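Sulfatase (PDB 6USS) probably hydrolyses aryl sulfate esters as a calcium-dependent gut bacterial sulfatase. Local coordinates at residues A[316-321]-A[360-365]. The protein carries 1 engineered substitution. Numbering follows the deposited sequence.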
ATOM      1  N   ILE A 316     -12.302  16.958  -9.528  1.00 15.33           N
ATOM      2  CA  ILE A 316     -11.362  18.040  -9.776  1.00 14.98           C
ATOM      3  C   ILE A 316     -10.206  17.502 -10.613  1.00 18.10           C
ATOM      4  O   ILE A 316      -9.612  16.467 -10.286  1.00 19.17           O
ATOM      5  CB  ILE A 316     -10.853  18.631  -8.453  1.00 17.08           C
ATOM      6  CG1 ILE A 316     -11.986  19.259  -7.658  1.00 19.65           C
ATOM      7  CG2 ILE A 316      -9.790  19.667  -8.701  1.00 18.21           C
ATOM      8  CD1 ILE A 316     -11.534  19.768  -6.292  1.00 20.89           C
ATOM      9  N   VAL A 317      -9.883  18.205 -11.690  1.00 13.77           N
ATOM     10  CA  VAL A 317      -8.770  17.858 -12.556  1.00 15.01           C
ATOM     11  C   VAL A 317      -7.737  18.969 -12.441  1.00 17.82           C
ATOM     12  O   VAL A 317      -8.039  20.143 -12.694  1.00 15.64           O
ATOM     13  CB  VAL A 317      -9.225  17.667 -14.011  1.00 17.87           C
ATOM     14  CG1 VAL A 317      -8.034  17.343 -14.906  1.00 11.85           C
ATOM     15  CG2 VAL A 317     -10.300  16.595 -14.103  1.00 12.28           C
ATOM     16  N   ILE A 318      -6.522  18.606 -12.038  1.00 22.62           N
ATOM     17  CA  ILE A 318      -5.415  19.548 -11.967  1.00 16.03           C
ATOM     18  C   ILE A 318      -4.354  19.096 -12.951  1.00 17.20           C
ATOM     19  O   ILE A 318      -3.806  17.994 -12.824  1.00 16.68           O
ATOM     20  CB  ILE A 318      -4.826  19.666 -10.556  1.00 17.26           C
ATOM     21  CG1 ILE A 318      -5.910  19.935  -9.510  1.00 17.92           C
ATOM     22  CG2 ILE A 318      -3.825  20.796 -10.539  1.00 15.87           C
ATOM     23  CD1 ILE A 318      -5.428  19.785  -8.072  1.00 10.87           C
ATOM     24  N   PHE A 319      -4.062  19.950 -13.921  1.00 19.82           N
ATOM     25  CA  PHE A 319      -3.004  19.732 -14.893  1.00 17.53           C
ATOM     26  C   PHE A 319      -1.769  20.495 -14.447  1.00 20.52           C
ATOM     27  O   PHE A 319      -1.863  21.678 -14.085  1.00 15.97           O
ATOM     28  CB  PHE A 319      -3.434  20.199 -16.283  1.00 15.59           C
ATOM     29  CG  PHE A 319      -2.475  19.833 -17.365  1.00 16.45           C
ATOM     30  CD1 PHE A 319      -1.347  20.608 -17.604  1.00 17.53           C
ATOM     31  CD2 PHE A 319      -2.710  18.731 -18.164  1.00 15.82           C
ATOM     32  CE1 PHE A 319      -0.465  20.277 -18.617  1.00 18.42           C
ATOM     33  CE2 PHE A 319      -1.824  18.389 -19.178  1.00 17.23           C
ATOM     34  CZ  PHE A 319      -0.702  19.165 -19.403  1.00 17.92           C
ATOM     35  N   MET A 320      -0.613  19.827 -14.496  1.00 19.20           N
ATOM     36  CA  MET A 320       0.614  20.451 -14.032  1.00 16.45           C
ATOM     37  C   MET A 320       1.801  19.787 -14.720  1.00 20.13           C
ATOM     38  O   MET A 320       1.696  18.681 -15.255  1.00 19.41           O
ATOM     39  CB  MET A 320       0.717  20.353 -12.508  1.00 15.75           C
ATOM     40  CG  MET A 320       1.934  21.024 -11.903  1.00 16.85           C
ATOM     41  SD  MET A 320       2.050  22.746 -12.390  1.00 23.35           S
ATOM     42  CE  MET A 320       3.225  23.349 -11.172  1.00 16.61           C
ATOM     43  N   SER A 321       2.927  20.491 -14.723  1.00 16.95           N
ATOM     44  CA  SER A 321       4.197  19.927 -15.144  1.00 18.66           C
ATOM     45  C   SER A 321       5.230  20.183 -14.056  1.00 17.78           C
ATOM     46  O   SER A 321       5.130  21.147 -13.295  1.00 15.25           O
ATOM     47  CB  SER A 321       4.669  20.516 -16.480  1.00 20.60           C
ATOM     48  OG  SER A 321       5.952  20.007 -16.807  1.00 23.25           O
ATOM     49  N   MET A 360      -0.398  25.105 -16.103  1.00 15.63           N
ATOM     50  CA  MET A 360      -1.241  24.614 -15.023  1.00 14.60           C
ATOM     51  C   MET A 360      -2.693  24.978 -15.288  1.00 19.85           C
ATOM     52  O   MET A 360      -3.008  26.109 -15.673  1.00 20.85           O
ATOM     53  CB  MET A 360      -0.786  25.166 -13.674  1.00 17.29           C
ATOM     54  CG  MET A 360      -1.589  24.676 -12.489  1.00 19.11           C
ATOM     55  SD  MET A 360      -1.066  25.516 -10.980  1.00 22.90           S
ATOM     56  CE  MET A 360      -2.444  25.135  -9.908  1.00 16.49           C
ATOM     57  N   ILE A 361      -3.574  24.005 -15.084  1.00 16.75           N
ATOM     58  CA  ILE A 361      -4.999  24.151 -15.363  1.00 17.75           C
ATOM     59  C   ILE A 361      -5.775  23.478 -14.241  1.00 17.95           C
ATOM     60  O   ILE A 361      -5.377  22.417 -13.746  1.00 17.57           O
ATOM     61  CB  ILE A 361      -5.390  23.530 -16.721  1.00 14.90           C
ATOM     62  CG1 ILE A 361      -4.450  23.992 -17.841  1.00 16.11           C
ATOM     63  CG2 ILE A 361      -6.815  23.873 -17.057  1.00 15.49           C
ATOM     64  CD1 ILE A 361      -4.788  23.382 -19.196  1.00 13.37           C
ATOM     65  N   VAL A 362      -6.886  24.080 -13.837  1.00 14.54           N
ATOM     66  CA  VAL A 362      -7.748  23.447 -12.852  1.00 15.98           C
ATOM     67  C   VAL A 362      -9.185  23.513 -13.342  1.00 20.76           C
ATOM     68  O   VAL A 362      -9.701  24.601 -13.639  1.00 19.49           O
ATOM     69  CB  VAL A 362      -7.616  24.085 -11.463  1.00 14.54           C
ATOM     70  CG1 VAL A 362      -8.727  23.585 -10.553  1.00 11.59           C
ATOM     71  CG2 VAL A 362      -6.240  23.793 -10.869  1.00 12.49           C
ATOM     72  N   ARG A 363      -9.816  22.350 -13.449  1.00 19.55           N
ATOM     73  CA  ARG A 363     -11.252  22.245 -13.623  1.00 16.84           C
ATOM     74  C   ARG A 363     -11.816  21.816 -12.286  1.00 22.88           C
ATOM     75  O   ARG A 363     -11.234  20.970 -11.604  1.00 20.56           O
ATOM     76  CB  ARG A 363     -11.630  21.238 -14.715  1.00 18.27           C
ATOM     77  CG  ARG A 363     -13.134  21.201 -15.043  1.00 21.67           C
ATOM     78  CD  ARG A 363     -13.446  20.326 -16.264  1.00 23.56           C
ATOM     79  NE  ARG A 363     -13.377  18.893 -15.981  1.00 25.62           N
ATOM     80  CZ  ARG A 363     -13.380  17.935 -16.912  1.00 30.19           C
ATOM     81  NH1 ARG A 363     -13.455  18.249 -18.201  1.00 24.47           N
ATOM     82  NH2 ARG A 363     -13.317  16.654 -16.553  1.00 24.55           N
ATOM     83  N   TRP A 364     -12.914  22.433 -11.896  1.00 26.20           N
ATOM     84  CA  TRP A 364     -13.592  22.183 -10.631  1.00 22.68           C
ATOM     85  C   TRP A 364     -15.032  22.638 -10.837  1.00 24.15           C
ATOM     86  O   TRP A 364     -15.386  23.775 -10.486  1.00 22.99           O
ATOM     87  CB  TRP A 364     -12.893  22.941  -9.500  1.00 20.84           C
ATOM     88  CG  TRP A 364     -13.375  22.620  -8.113  1.00 21.74           C
ATOM     89  CD1 TRP A 364     -14.399  21.789  -7.767  1.00 20.44           C
ATOM     90  CD2 TRP A 364     -12.844  23.133  -6.884  1.00 19.29           C
ATOM     91  NE1 TRP A 364     -14.535  21.745  -6.396  1.00 17.72           N
ATOM     92  CE2 TRP A 364     -13.593  22.564  -5.832  1.00 20.61           C
ATOM     93  CE3 TRP A 364     -11.799  24.009  -6.571  1.00 21.62           C
ATOM     94  CZ2 TRP A 364     -13.341  22.853  -4.494  1.00 13.51           C
ATOM     95  CZ3 TRP A 364     -11.541  24.285  -5.238  1.00 21.90           C
ATOM     96  CH2 TRP A 364     -12.311  23.707  -4.215  1.00 16.76           C
ATOM     97  N   PRO A 365     -15.870  21.801 -11.450  1.00 24.89           N
ATOM     98  CA  PRO A 365     -17.204  22.258 -11.876  1.00 21.56           C
ATOM     99  C   PRO A 365     -18.055  22.721 -10.699  1.00 19.34           C
ATOM    100  O   PRO A 365     -18.119  22.065  -9.656  1.00 18.14           O
ATOM    101  CB  PRO A 365     -17.800  21.019 -12.559  1.00 19.19           C
ATOM    102  CG  PRO A 365     -16.611  20.141 -12.893  1.00 21.72           C
ATOM    103  CD  PRO A 365     -15.607  20.397 -11.818  1.00 22.15           C
TER
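Ile316 lays its CD1 methyl over one face of the Trp364 indole, 3.5 Å from the centroid of the five-membered ring and only 9° off the ring normal, which meets the definition of a CH-pi contact. Its CG1, set anti to the carbonyl carbon (chi1 -63°), passes over the same face and carries CD1 to the ring centre. Alongside this pair the backbones run antiparallel, with 178° between the N-to-C directions of the two strand segments, and Val317 and Arg363 form a hydrogen-bonded pair: Val317 N reaches Arg363 O at 3.1 Å, and Arg363 N returns to Val317 O at 2.9 Å. Phe319 and Ile361 repeat the pattern, with Phe319 N to Ile361 O at 2.8 Å. This is the antiparallel edge of strand 315-321 in the central mixed sheet of the alkaline phosphatase-like sulfatase fold; its other edge bonds in parallel to strand 35-41. Ile318 and Val362, a non-hydrogen-bonded pair, set CG2 against CG2 at 3.9 Å on the face packed by helix 383-390. There too the Met320 chain, bent at chi2, brings SD to 3.9 Å from Met360 CB. On the opposite face, where helices 67-74 and 283-308 pack, Val317 CG2 approaches Arg363 NH2 obliquely at 3.9 Å, while NH1 of the same guanidinium is hydrogen-bonded to Gln75 OE1.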